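Local coordinates for protein eukaryotic translation initiation factor 4 gamma 2 (Homo sapiens, PDB 4IUL) that probably takes part in translation initiation as an eIF4G-like factor, its HEAT-repeat MIF4G domain interacting with the RNA helicase eIF4A, at residues L111-L116 with D166-S171; D118-R123 with I150-N155; N31-E36 with S75-L80; R24-I29 with L43-V48; V48-K53 with E86-F91. One frame throughout, in Å; residues are numbered along the deposited sequence.

Contact 1. Residues L111-L116 with D166-S171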
# COMPACT_ATOMS: atom_id res chain seq x y z
N LEU A 111 -12.72 2.82 7.33
CA LEU A 111 -12.38 3.98 6.51
C LEU A 111 -10.98 3.88 5.88
O LEU A 111 -10.74 4.46 4.82
CB LEU A 111 -12.50 5.27 7.34
CG LEU A 111 -13.90 5.64 7.86
CD1 LEU A 111 -13.79 6.83 8.81
CD2 LEU A 111 -14.85 5.97 6.70
N LEU A 112 -10.08 3.14 6.52
CA LEU A 112 -8.73 2.99 5.98
C LEU A 112 -8.81 2.18 4.67
O LEU A 112 -8.27 2.57 3.63
CB LEU A 112 -7.81 2.25 6.97
CG LEU A 112 -6.31 2.58 6.98
CD1 LEU A 112 -5.52 1.40 7.54
CD2 LEU A 112 -5.83 2.89 5.58
N ILE A 113 -9.50 1.04 4.74
CA ILE A 113 -9.66 0.17 3.57
C ILE A 113 -10.27 0.98 2.43
O ILE A 113 -9.79 0.92 1.29
CB ILE A 113 -10.58 -1.03 3.90
CG1 ILE A 113 -9.80 -2.06 4.74
CG2 ILE A 113 -11.13 -1.66 2.61
CD1 ILE A 113 -10.67 -3.11 5.40
N SER A 114 -11.31 1.74 2.75
CA SER A 114 -12.00 2.57 1.78
C SER A 114 -11.08 3.59 1.11
O SER A 114 -11.13 3.76 -0.10
CB SER A 114 -13.17 3.29 2.46
OG SER A 114 -13.71 4.28 1.61
N LYS A 115 -10.26 4.27 1.91
CA LYS A 115 -9.34 5.27 1.39
C LYS A 115 -8.29 4.71 0.42
O LYS A 115 -8.03 5.30 -0.63
CB LYS A 115 -8.62 6.00 2.53
CG LYS A 115 -7.54 6.98 2.06
CD LYS A 115 -8.07 8.41 1.86
CE LYS A 115 -9.03 8.54 0.69
NZ LYS A 115 -9.48 9.96 0.51
N LEU A 116 -7.68 3.58 0.76
CA LEU A 116 -6.69 3.02 -0.15
C LEU A 116 -7.29 2.57 -1.47
O LEU A 116 -6.64 2.64 -2.50
CB LEU A 116 -5.91 1.90 0.53
CG LEU A 116 -4.72 2.62 1.17
CD1 LEU A 116 -4.61 2.24 2.62
CD2 LEU A 116 -3.47 2.32 0.39
N ASP A 166 -2.53 -7.17 8.09
CA ASP A 166 -3.95 -7.46 7.92
C ASP A 166 -4.84 -6.21 7.96
O ASP A 166 -5.99 -6.28 8.40
CB ASP A 166 -4.44 -8.49 8.96
CG ASP A 166 -5.63 -9.32 8.45
OD1 ASP A 166 -5.55 -9.85 7.32
OD2 ASP A 166 -6.64 -9.47 9.19
N LEU A 167 -4.31 -5.09 7.48
CA LEU A 167 -5.05 -3.83 7.44
C LEU A 167 -5.84 -3.60 6.14
O LEU A 167 -6.68 -2.71 6.08
CB LEU A 167 -4.10 -2.66 7.73
CG LEU A 167 -3.59 -2.67 9.19
CD1 LEU A 167 -2.57 -1.55 9.43
CD2 LEU A 167 -4.79 -2.52 10.12
N ILE A 168 -5.55 -4.39 5.10
CA ILE A 168 -6.29 -4.33 3.84
C ILE A 168 -6.48 -5.78 3.39
O ILE A 168 -5.79 -6.67 3.89
CB ILE A 168 -5.59 -3.49 2.73
CG1 ILE A 168 -4.12 -3.90 2.57
CG2 ILE A 168 -5.75 -1.99 3.02
CD1 ILE A 168 -3.93 -5.09 1.65
N HIS A 169 -7.40 -6.02 2.45
CA HIS A 169 -7.71 -7.38 1.99
C HIS A 169 -7.08 -7.91 0.69
O HIS A 169 -6.36 -7.20 -0.03
CB HIS A 169 -9.23 -7.51 1.91
CG HIS A 169 -9.93 -7.26 3.22
ND1 HIS A 169 -11.24 -6.84 3.30
CD2 HIS A 169 -9.48 -7.35 4.49
CE1 HIS A 169 -11.57 -6.69 4.57
NE2 HIS A 169 -10.53 -6.99 5.31
N GLU A 170 -7.38 -9.18 0.40
CA GLU A 170 -6.87 -9.91 -0.77
C GLU A 170 -7.17 -9.31 -2.13
O GLU A 170 -6.33 -9.31 -3.03
CB GLU A 170 -7.40 -11.35 -0.78
CG GLU A 170 -6.90 -12.24 0.33
CD GLU A 170 -7.04 -13.73 -0.03
OE1 GLU A 170 -8.13 -14.14 -0.48
OE2 GLU A 170 -6.06 -14.49 0.14
N SER A 171 -8.39 -8.81 -2.28
CA SER A 171 -8.80 -8.24 -3.55
C SER A 171 -7.88 -7.16 -4.12
O SER A 171 -7.47 -7.25 -5.28
CB SER A 171 -10.22 -7.69 -3.41
OG SER A 171 -10.70 -7.30 -4.68

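Contact 2. Residues D118-R123 with I150-N155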
# COMPACT_ATOMS: atom_id res chain seq x y z
N ASP A 118 -9.52 4.13 -2.90
CA ASP A 118 -9.61 5.41 -3.61
C ASP A 118 -8.28 5.85 -4.23
O ASP A 118 -8.22 6.22 -5.40
CB ASP A 118 -10.10 6.53 -2.69
CG ASP A 118 -11.49 6.27 -2.13
OD1 ASP A 118 -12.35 5.74 -2.86
OD2 ASP A 118 -11.72 6.64 -0.95
N GLU A 119 -7.21 5.84 -3.43
CA GLU A 119 -5.92 6.25 -3.97
C GLU A 119 -5.53 5.34 -5.14
O GLU A 119 -5.03 5.82 -6.15
CB GLU A 119 -4.82 6.21 -2.90
CG GLU A 119 -4.76 7.44 -2.01
CD GLU A 119 -4.33 8.70 -2.76
OE1 GLU A 119 -4.99 9.06 -3.76
OE2 GLU A 119 -3.34 9.34 -2.35
N PHE A 120 -5.79 4.04 -5.01
CA PHE A 120 -5.43 3.12 -6.08
C PHE A 120 -6.12 3.45 -7.41
O PHE A 120 -5.50 3.33 -8.47
CB PHE A 120 -5.73 1.67 -5.71
CG PHE A 120 -5.10 0.67 -6.64
CD1 PHE A 120 -3.71 0.49 -6.65
CD2 PHE A 120 -5.87 -0.07 -7.52
CE1 PHE A 120 -3.11 -0.42 -7.52
CE2 PHE A 120 -5.28 -0.98 -8.40
CZ PHE A 120 -3.90 -1.15 -8.41
N GLU A 121 -7.39 3.84 -7.36
CA GLU A 121 -8.12 4.18 -8.58
C GLU A 121 -7.61 5.48 -9.21
O GLU A 121 -7.45 5.57 -10.42
CB GLU A 121 -9.62 4.29 -8.30
CG GLU A 121 -10.36 2.96 -8.15
CD GLU A 121 -11.79 3.12 -7.61
OE1 GLU A 121 -12.43 4.16 -7.86
OE2 GLU A 121 -12.28 2.18 -6.95
N ASN A 122 -7.34 6.49 -8.38
CA ASN A 122 -6.86 7.77 -8.89
C ASN A 122 -5.44 7.70 -9.45
O ASN A 122 -5.14 8.32 -10.47
CB ASN A 122 -6.91 8.85 -7.80
CG ASN A 122 -8.31 9.02 -7.23
OD1 ASN A 122 -9.28 9.23 -7.97
ND2 ASN A 122 -8.43 8.94 -5.91
N ARG A 123 -4.57 6.93 -8.80
CA ARG A 123 -3.19 6.80 -9.25
C ARG A 123 -3.12 5.98 -10.55
O ARG A 123 -2.18 6.14 -11.34
CB ARG A 123 -2.34 6.16 -8.16
CG ARG A 123 -2.27 7.00 -6.88
CD ARG A 123 -1.56 8.33 -7.11
NE ARG A 123 -1.62 9.19 -5.93
CZ ARG A 123 -0.99 10.35 -5.81
NH1 ARG A 123 -0.24 10.82 -6.81
NH2 ARG A 123 -1.13 11.07 -4.70
N ILE A 150 5.95 6.59 -11.01
CA ILE A 150 6.66 6.46 -9.74
C ILE A 150 5.71 6.56 -8.54
O ILE A 150 5.97 5.97 -7.49
CB ILE A 150 7.75 7.55 -9.61
CG1 ILE A 150 8.77 7.41 -10.74
CG2 ILE A 150 8.47 7.41 -8.28
CD1 ILE A 150 9.85 8.49 -10.74
N LYS A 151 4.62 7.30 -8.69
CA LYS A 151 3.64 7.42 -7.61
C LYS A 151 2.89 6.10 -7.43
O LYS A 151 2.61 5.69 -6.30
CB LYS A 151 2.63 8.54 -7.91
CG LYS A 151 3.19 9.95 -7.80
CD LYS A 151 3.79 10.21 -6.41
CE LYS A 151 4.27 11.64 -6.26
NZ LYS A 151 5.30 12.01 -7.27
N MET A 152 2.57 5.45 -8.54
CA MET A 152 1.85 4.19 -8.53
C MET A 152 2.64 3.11 -7.79
O MET A 152 2.06 2.31 -7.05
CB MET A 152 1.58 3.73 -9.97
CG MET A 152 0.71 2.48 -10.09
SD MET A 152 -1.02 2.77 -9.62
CE MET A 152 -0.99 2.30 -7.87
N LEU A 153 3.95 3.08 -7.99
CA LEU A 153 4.78 2.08 -7.31
C LEU A 153 4.81 2.36 -5.82
O LEU A 153 4.78 1.43 -5.00
CB LEU A 153 6.19 2.07 -7.89
CG LEU A 153 6.23 1.72 -9.38
CD1 LEU A 153 7.68 1.55 -9.86
CD2 LEU A 153 5.45 0.44 -9.61
N GLY A 154 4.90 3.63 -5.45
CA GLY A 154 4.91 3.99 -4.05
C GLY A 154 3.59 3.57 -3.42
O GLY A 154 3.55 3.09 -2.29
N ASN A 155 2.49 3.73 -4.17
CA ASN A 155 1.17 3.36 -3.68
C ASN A 155 1.11 1.85 -3.42
O ASN A 155 0.62 1.41 -2.38
CB ASN A 155 0.08 3.75 -4.68
CG ASN A 155 -1.31 3.79 -4.06
OD1 ASN A 155 -1.47 3.52 -2.87
ND2 ASN A 155 -2.31 4.14 -4.86

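Contact 3. Residues N31-E36 with S75-L80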
# COMPACT_ATOMS: atom_id res chain seq x y z
N ASN A 31 5.26 14.98 9.53
CA ASN A 31 6.46 15.51 8.91
C ASN A 31 7.74 15.09 9.65
O ASN A 31 8.70 14.64 9.03
CB ASN A 31 6.42 17.04 8.80
CG ASN A 31 5.57 17.51 7.62
OD1 ASN A 31 5.40 16.80 6.63
ND2 ASN A 31 5.07 18.74 7.72
N LYS A 32 7.75 15.24 10.97
CA LYS A 32 8.94 14.87 11.73
C LYS A 32 8.95 13.43 12.25
O LYS A 32 9.62 13.14 13.24
CB LYS A 32 9.15 15.85 12.89
CG LYS A 32 7.93 16.16 13.75
CD LYS A 32 8.21 17.42 14.59
CE LYS A 32 6.99 17.94 15.33
NZ LYS A 32 6.66 17.15 16.56
N LEU A 33 8.23 12.54 11.57
CA LEU A 33 8.18 11.13 11.98
C LEU A 33 9.41 10.37 11.53
O LEU A 33 9.75 10.34 10.34
CB LEU A 33 6.93 10.46 11.41
CG LEU A 33 6.71 8.99 11.81
CD1 LEU A 33 6.44 8.90 13.30
CD2 LEU A 33 5.53 8.42 11.02
N THR A 34 10.09 9.74 12.49
CA THR A 34 11.30 8.98 12.20
C THR A 34 11.35 7.71 13.05
O THR A 34 10.75 7.65 14.12
CB THR A 34 12.56 9.81 12.49
OG1 THR A 34 13.73 9.04 12.21
CG2 THR A 34 12.59 10.24 13.94
N PRO A 35 12.05 6.66 12.56
CA PRO A 35 12.15 5.40 13.31
C PRO A 35 12.57 5.67 14.75
O PRO A 35 12.11 4.99 15.67
CB PRO A 35 13.22 4.64 12.54
CG PRO A 35 13.03 5.10 11.14
CD PRO A 35 12.81 6.59 11.30
N GLU A 36 13.42 6.67 14.94
CA GLU A 36 13.91 7.03 16.26
C GLU A 36 12.89 7.81 17.10
O GLU A 36 12.87 7.69 18.32
CB GLU A 36 15.21 7.84 16.15
CG GLU A 36 15.81 8.23 17.49
CD GLU A 36 17.14 8.96 17.35
OE1 GLU A 36 17.16 10.04 16.72
OE2 GLU A 36 18.16 8.45 17.87
N SER A 75 6.67 1.21 5.68
CA SER A 75 6.77 0.37 6.86
C SER A 75 6.41 1.15 8.13
O SER A 75 5.62 0.69 8.95
CB SER A 75 8.19 -0.17 6.94
OG SER A 75 8.39 -0.96 8.08
N LEU A 76 7.00 2.34 8.29
CA LEU A 76 6.75 3.18 9.45
C LEU A 76 5.29 3.62 9.54
O LEU A 76 4.68 3.54 10.61
CB LEU A 76 7.62 4.43 9.40
CG LEU A 76 8.79 4.53 10.38
CD1 LEU A 76 9.97 3.67 9.90
CD2 LEU A 76 9.21 5.99 10.50
N TYR A 77 4.75 4.11 8.42
CA TYR A 77 3.37 4.58 8.41
C TYR A 77 2.38 3.42 8.61
O TYR A 77 1.33 3.59 9.23
CB TYR A 77 3.07 5.33 7.11
CG TYR A 77 3.98 6.52 6.89
CD1 TYR A 77 4.15 7.48 7.89
CD2 TYR A 77 4.72 6.64 5.72
CE1 TYR A 77 5.05 8.54 7.72
CE2 TYR A 77 5.62 7.69 5.54
CZ TYR A 77 5.78 8.63 6.54
OH TYR A 77 6.70 9.65 6.38
N ALA A 78 2.74 2.25 8.10
CA ALA A 78 1.89 1.07 8.25
C ALA A 78 1.76 0.70 9.72
O ALA A 78 0.69 0.28 10.18
CB ALA A 78 2.46 -0.11 7.46
N GLN A 79 2.84 0.87 10.47
CA GLN A 79 2.85 0.57 11.89
C GLN A 79 1.99 1.59 12.64
O GLN A 79 1.32 1.27 13.62
CB GLN A 79 4.28 0.59 12.43
CG GLN A 79 4.47 -0.15 13.75
CD GLN A 79 4.15 -1.64 13.65
OE1 GLN A 79 4.64 -2.34 12.76
NE2 GLN A 79 3.33 -2.13 14.57
N LEU A 80 2.01 2.83 12.16
CA LEU A 80 1.21 3.88 12.77
C LEU A 80 -0.28 3.56 12.60
O LEU A 80 -1.09 3.75 13.52
CB LEU A 80 1.54 5.23 12.13
CG LEU A 80 0.91 6.48 12.73
CD1 LEU A 80 1.35 6.65 14.18
CD2 LEU A 80 1.33 7.68 11.89
O HOH W 1 7.92 11.18 8.06

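Contact 4. Residues R24-I29 with L43-V48. With SO4 (sulfate ion), chain C.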
# COMPACT_ATOMS: atom_id res chain seq x y z
N ARG A 24 -3.82 20.56 11.26
CA ARG A 24 -2.52 21.20 10.98
C ARG A 24 -1.47 20.56 11.89
O ARG A 24 -0.31 20.37 11.51
CB ARG A 24 -2.56 22.73 11.22
CG ARG A 24 -3.48 23.52 10.27
CD ARG A 24 -3.18 25.04 10.27
NE ARG A 24 -3.40 25.69 11.56
CZ ARG A 24 -4.60 26.02 12.06
NH1 ARG A 24 -5.71 25.77 11.38
NH2 ARG A 24 -4.68 26.61 13.25
N LYS A 25 -1.89 20.22 13.11
CA LYS A 25 -0.98 19.59 14.07
C LYS A 25 -0.60 18.18 13.63
O LYS A 25 0.55 17.76 13.78
CB LYS A 25 -1.64 19.53 15.44
CG LYS A 25 -0.76 18.98 16.55
CD LYS A 25 -1.56 18.96 17.85
CE LYS A 25 -0.70 19.28 19.06
NZ LYS A 25 -1.59 19.47 20.25
N VAL A 26 -1.57 17.44 13.09
CA VAL A 26 -1.30 16.08 12.64
C VAL A 26 -0.27 16.09 11.51
O VAL A 26 0.63 15.25 11.48
CB VAL A 26 -2.59 15.38 12.17
CG1 VAL A 26 -2.25 14.05 11.49
CG2 VAL A 26 -3.49 15.12 13.37
N ARG A 27 -0.41 17.05 10.60
CA ARG A 27 0.52 17.19 9.48
C ARG A 27 1.94 17.41 10.00
O ARG A 27 2.89 16.81 9.51
CB ARG A 27 0.09 18.36 8.58
CG ARG A 27 1.08 18.69 7.46
CD ARG A 27 1.37 17.48 6.57
NE ARG A 27 2.29 17.80 5.48
CZ ARG A 27 2.70 16.93 4.56
NH1 ARG A 27 2.26 15.68 4.58
NH2 ARG A 27 3.55 17.31 3.61
N GLY A 28 2.09 18.29 11.00
CA GLY A 28 3.40 18.55 11.57
C GLY A 28 4.01 17.27 12.14
O GLY A 28 5.17 16.95 11.87
N ILE A 29 3.23 16.54 12.92
CA ILE A 29 3.67 15.28 13.52
C ILE A 29 4.18 14.30 12.46
O ILE A 29 5.25 13.70 12.60
CB ILE A 29 2.52 14.62 14.31
CG1 ILE A 29 2.16 15.49 15.52
CG2 ILE A 29 2.91 13.22 14.75
CD1 ILE A 29 0.99 14.96 16.33
N LEU A 43 2.57 8.32 20.25
CA LEU A 43 1.76 8.55 21.45
C LEU A 43 1.02 9.88 21.36
O LEU A 43 -0.13 9.98 21.79
CB LEU A 43 2.64 8.54 22.70
CG LEU A 43 3.06 7.16 23.23
CD1 LEU A 43 4.12 7.32 24.31
CD2 LEU A 43 1.84 6.44 23.78
N GLU A 44 1.68 10.89 20.80
CA GLU A 44 1.07 12.20 20.65
C GLU A 44 -0.11 12.12 19.69
O GLU A 44 -1.19 12.66 19.96
CB GLU A 44 2.10 13.20 20.11
CG GLU A 44 1.78 14.65 20.44
CD GLU A 44 2.70 15.63 19.73
OE1 GLU A 44 3.90 15.31 19.56
OE2 GLU A 44 2.22 16.72 19.34
N LEU A 45 0.08 11.42 18.58
CA LEU A 45 -0.96 11.26 17.58
C LEU A 45 -2.18 10.56 18.17
O LEU A 45 -3.32 10.92 17.84
CB LEU A 45 -0.44 10.47 16.38
CG LEU A 45 -1.40 10.32 15.20
CD1 LEU A 45 -1.97 11.70 14.84
CD2 LEU A 45 -0.68 9.71 14.01
N LEU A 46 -1.94 9.58 19.03
CA LEU A 46 -3.02 8.84 19.68
C LEU A 46 -3.79 9.71 20.67
O LEU A 46 -4.99 9.51 20.89
CB LEU A 46 -2.46 7.63 20.42
CG LEU A 46 -2.14 6.37 19.60
CD1 LEU A 46 -1.33 5.39 20.44
CD2 LEU A 46 -3.44 5.74 19.14
N ASN A 47 -3.11 10.69 21.25
CA ASN A 47 -3.73 11.56 22.23
C ASN A 47 -4.75 12.53 21.64
O ASN A 47 -5.74 12.85 22.30
CB ASN A 47 -2.64 12.34 22.98
CG ASN A 47 -3.21 13.27 24.04
OD1 ASN A 47 -3.91 12.83 24.96
ND2 ASN A 47 -2.91 14.56 23.93
N VAL A 48 -4.53 12.97 20.41
CA VAL A 48 -5.44 13.93 19.78
C VAL A 48 -6.16 13.48 18.49
O VAL A 48 -7.12 14.12 18.06
CB VAL A 48 -4.70 15.25 19.47
CG1 VAL A 48 -3.67 15.02 18.37
CG2 VAL A 48 -5.69 16.33 19.07
S SO4 C . 3.94 21.01 4.56
O1 SO4 C . 4.68 19.78 4.23
O2 SO4 C . 2.65 20.66 5.20
O3 SO4 C . 4.74 21.83 5.49
O4 SO4 C . 3.67 21.77 3.33

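Contact 5. Residues V48-K53 with E86-F91. With SO4 (sulfate ion), chain D.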
# COMPACT_ATOMS: atom_id res chain seq x y z
N VAL A 48 -4.53 12.97 20.41
CA VAL A 48 -5.44 13.93 19.78
C VAL A 48 -6.16 13.48 18.49
O VAL A 48 -7.12 14.12 18.06
CB VAL A 48 -4.70 15.25 19.47
CG1 VAL A 48 -3.67 15.02 18.37
CG2 VAL A 48 -5.69 16.33 19.07
N GLY A 49 -5.72 12.38 17.89
CA GLY A 49 -6.35 11.94 16.66
C GLY A 49 -7.37 10.82 16.67
O GLY A 49 -7.56 10.17 15.65
N VAL A 50 -8.04 10.58 17.79
CA VAL A 50 -9.03 9.51 17.85
C VAL A 50 -10.34 9.98 18.47
O VAL A 50 -11.24 9.19 18.74
CB VAL A 50 -8.51 8.29 18.64
CG1 VAL A 50 -7.26 7.75 18.01
CG2 VAL A 50 -8.25 8.68 20.09
N GLU A 51 -10.43 11.28 18.70
CA GLU A 51 -11.60 11.90 19.31
C GLU A 51 -12.97 11.50 18.74
O GLU A 51 -13.90 11.25 19.50
CB GLU A 51 -11.45 13.41 19.23
CG GLU A 51 -12.51 14.20 19.96
CD GLU A 51 -12.44 15.68 19.66
OE1 GLU A 51 -11.35 16.27 19.79
OE2 GLU A 51 -13.48 16.25 19.28
N SER A 52 -13.11 11.46 17.41
CA SER A 52 -14.40 11.13 16.78
C SER A 52 -14.26 10.65 15.34
O SER A 52 -13.16 10.58 14.80
CB SER A 52 -15.32 12.35 16.80
OG SER A 52 -14.83 13.35 15.93
N LYS A 53 -15.39 10.34 14.71
CA LYS A 53 -15.36 9.88 13.33
C LYS A 53 -14.74 10.92 12.40
O LYS A 53 -13.87 10.61 11.58
CB LYS A 53 -16.79 9.53 12.85
CG LYS A 53 -16.83 9.03 11.39
CD LYS A 53 -18.07 8.18 11.07
CE LYS A 53 -19.35 9.01 10.99
NZ LYS A 53 -20.49 8.24 10.42
N GLU A 86 -6.04 -0.45 16.49
CA GLU A 86 -6.26 -1.19 17.73
C GLU A 86 -6.75 -0.33 18.88
O GLU A 86 -7.55 -0.79 19.69
CB GLU A 86 -4.98 -1.93 18.14
CG GLU A 86 -4.43 -2.88 17.07
CD GLU A 86 -3.26 -3.73 17.54
OE1 GLU A 86 -2.34 -3.20 18.19
OE2 GLU A 86 -3.26 -4.95 17.25
N ASP A 87 -6.30 0.92 18.96
CA ASP A 87 -6.69 1.79 20.07
C ASP A 87 -7.86 2.75 19.86
O ASP A 87 -8.55 3.11 20.81
CB ASP A 87 -5.47 2.56 20.59
CG ASP A 87 -4.33 1.63 21.02
OD1 ASP A 87 -4.61 0.44 21.30
OD2 ASP A 87 -3.17 2.08 21.09
N ALA A 88 -8.10 3.18 18.62
CA ALA A 88 -9.19 4.11 18.35
C ALA A 88 -10.56 3.51 18.66
O ALA A 88 -10.85 2.38 18.26
CB ALA A 88 -9.14 4.57 16.91
N PRO A 89 -11.42 4.25 19.37
CA PRO A 89 -12.77 3.76 19.71
C PRO A 89 -13.69 3.64 18.49
O PRO A 89 -13.56 4.39 17.53
CB PRO A 89 -13.27 4.80 20.71
CG PRO A 89 -12.51 6.04 20.35
CD PRO A 89 -11.13 5.50 20.08
N ASN A 90 -14.61 2.68 18.54
CA ASN A 90 -15.55 2.45 17.45
C ASN A 90 -16.67 3.48 17.49
O ASN A 90 -17.13 3.87 18.56
CB ASN A 90 -16.15 1.04 17.56
CG ASN A 90 -16.62 0.49 16.22
OD1 ASN A 90 -17.16 1.22 15.39
ND2 ASN A 90 -16.43 -0.81 16.01
N PHE A 91 -17.11 3.92 16.31
CA PHE A 91 -18.18 4.90 16.20
C PHE A 91 -19.33 4.43 15.31
O PHE A 91 -20.21 5.22 14.97
CB PHE A 91 -17.64 6.22 15.64
CG PHE A 91 -16.71 6.94 16.58
CD1 PHE A 91 -17.18 7.52 17.75
CD2 PHE A 91 -15.35 7.02 16.30
CE1 PHE A 91 -16.32 8.16 18.63
CE2 PHE A 91 -14.47 7.66 17.17
CZ PHE A 91 -14.96 8.24 18.34
S SO4 D . -19.42 7.51 6.88
O1 SO4 D . -20.45 7.24 5.86
O2 SO4 D . -19.52 6.51 7.96
O3 SO4 D . -18.09 7.44 6.26
O4 SO4 D . -19.63 8.86 7.45

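Contact 1. Residues L111-L116 with D166-S171
Ile-113, on helix 107-127, reaches across to the loop that leads into helix 170-181. From CB, the CG2 branch stands anti to the backbone N, while CG1 lies beside that N (chi1 -76°). CG1 rests 3.5 Å from Leu-167 O and also meets the CG2 methyl of Ile-168 at 4.4 Å. The tip, CD1, then arrives over one face of the His-169 imidazole, 4.1 Å from the ring centroid, a CH-pi contact in which the two side chains cross at about a right angle. A long branched aliphatic residue suits this post, since one chain packs in succession against a carbonyl oxygen, a methyl and a ring. His-169 is also the N-cap residue of helix 170-181. About one turn further along, Leu-116 CD1 touches the same Ile-168 methyl; Leu-112, the residue before Ile-113, packs CD1 on Leu-167 CB at 4.3 Å. Just upstream, Asp-166, with positive phi, is the C-prime residue of the Schellman motif that ends helix 141-163, and it pairs with Arg-209. Leu-112 and Leu-167 both pack on Cys-81 of helix 74-87, whereas Leu-116, Leu-167 and Ile-168 meet Leu-162 of helix 141-163.

Contact 2. Residues D118-R123 with I150-N155
Met-152 and Phe-120 both set CG anti to the backbone N (chi1 -174° and -167°), and Met-152 then bends at chi2 and chi3, so that its CE methyl is carried to the phenyl ring. CE lies 3.5 Å from Phe-120 CE1 and equally near CD1, while SD stands 5.0 Å from the ring centroid, an oblique Met-aromatic contact. SD also lies 3.9 Å from Arg-123 CB, so the unbranched, flexible thioether bridges a ring and an aliphatic stem. An alanine in place of Met-152 would probably loosen this junction, because both the methyl against the ring and the sulfur against Arg-123 would be lost. Asn-155, its CG likewise anti to N, sends ND2 to within 3.5 Å of Arg-123 CG and close to the Glu-119 backbone; its OD1 is buried and has no polar partner in the model. Arg-123 bends at chi2, and NH1 rests 3.7 Å from CG of Lys-151, whose ammonium turns aside. A long salt bridge from Arg-123 NH2 to Glu-119 OE2, which lies at the guanidinium edge, probably offsets some of the like charge of Lys-151. The two helical segments run antiparallel at 159°, their axes approaching to 10.0 Å, as neighbours in a HEAT-like helical stack. Leu-68 of helix 53-69 touches Glu-119, Arg-123 and Asn-155, and Phe-120 packs on Lys-175 and Cys-176 of helix 170-181.

Contact 3. Residues N31-E36 with S75-L80
Apolar packing carries most of this contact between the turn after helix 13-31 and helix 74-87. Leu-33, with CG anti to the backbone N (chi1 -177°), points toward the helix: its CD2 methyl comes 3.3 Å from CE1 of Tyr-77, obliquely to the ring, and its CG lies 4.1 Å from CD2 of Leu-76. The Leu-33 and Tyr-77 side chains lie alongside each other, running in opposite senses. Two residues on, the Pro-35 ring crosses Leu-76 at about a right angle, CG meeting CD1 at 3.6 Å, so the forked end of Leu-76 fits against both leucine and proline. The turn joins two successive helices of an all-helical, HEAT-repeat domain, and Leu-33 also packs on Phe-38 of helix 38-48. The polar part is a single water bridge. A water donates to Leu-33 O (3.0 Å) and accepts from Tyr-77 OH (2.6 Å), which gives the phenol a polar partner while its ring stays in the apolar layer, touching Phe-158 of helix 141-163.

Contact 4. Residues R24-I29 with L43-V48
The Arg-27 guanidinium receives a sulfate ion, probably from the crystallisation liquor, at its edge, with the sulfur near the plane. NE donates to O2 at 2.9 Å in a fairly straight bond, with an N-H···O angle of 159°, and NH2 to O1 at 2.8 Å, a two-pronged grip to which a weak third bond, NE to O1, is added. Arg-27 NH2 also forms a salt bridge with Glu-69, on helix 53-69. An alanine here would remove the guanidinium with its sulfate bonds and its salt bridge to Glu-69, and would probably weaken the link between helices 13-31 and 53-69. The other flat group is the Glu-44 carboxylate. Ile-29, its CG1 beside the backbone N, brings CD1 over one face of it, 3.7 Å from OE2, and near Leu-45 N, a site suited to a long aliphatic chain. Glu-44 OE2 also lies 3.9 Å from Lys-25 CE. Lys-25 NZ stays 4.8 Å from that OE2, so the opposite charges probably attract without direct contact. Here segments 24-29 and 43-48 pack as an antiparallel helical hairpin, in keeping with the HEAT-repeat character of the domain, at 165° with their axes approaching to 10.6 Å. Within it, Val-26 presents CG2 to Leu-45 CD1 at 4.0 Å, the two side chains crossing obliquely. Helix 53-69 adds Leu-62 against Val-26, and helix 74-87 adds Leu-80 against Leu-45.

Contact 5. Residues V48-K53 with E86-F91
Two connecting loops of the HEAT-repeat fold meet here, one joining helix 38-48 to helix 53-69, the other leaving the C-terminal end of helix 74-87. Phe-91 dominates, its CG beside the backbone N (chi1 -68°) and its ring laid mainly against the backbone of the facing loop. Lys-53 N sits 3.6 Å over one face, nearer the ring's margin than its centre, while Val-50 O approaches the edge within the ring plane. The far tip, CZ, comes 3.3 Å from Ser-52 CA and 3.4 Å from Glu-51 O. A broad planar residue suits this place, since one ring spans the main chain from Val-50 to Lys-53, where Ser-52 is the N-cap residue of helix 53-69. At the other end of the contact, Val-50 points into the facing loop: CG1 meets Ala-88 CB at 3.9 Å, and CB lies 4.1 Å from Pro-89 CD. The small Ala-88 allows this close approach. Pro-89 CG also lies 3.8 Å from Val-50 O, the same carbonyl that stands at the ring edge. Glu-51 turns away and pairs with Arg-18. Lys-53 leads its tip outward to a sulfate ion, probably from the crystallisation liquor, that Lys-57 and Arg-110 also bind; Lys-53 NZ donates to O2 and O4, each at 3.2 Å.

From the N terminus, contact 4 closes the first and shortest loop, pairing helix 13-31 with helix 38-48. Contact 3 opens at 31-36, inside that loop, and closes on helix 74-87, so the two cross; Leu-80 CD2 and Leu-45 CD2 join them at 3.6 Å. Contact 5 follows contact 4 in series, sharing Val-48, and crosses contact 3, both using helix 74-87. Beyond these, contact 1 spans from helix 107-127 to the start of helix 170-181, with contact 2 nested inside it against helix 141-163. Leu-167 CD1, 3.8 Å from Ala-78 O, links contact 1 to contact 3 and thus the earlier helices to the later ones.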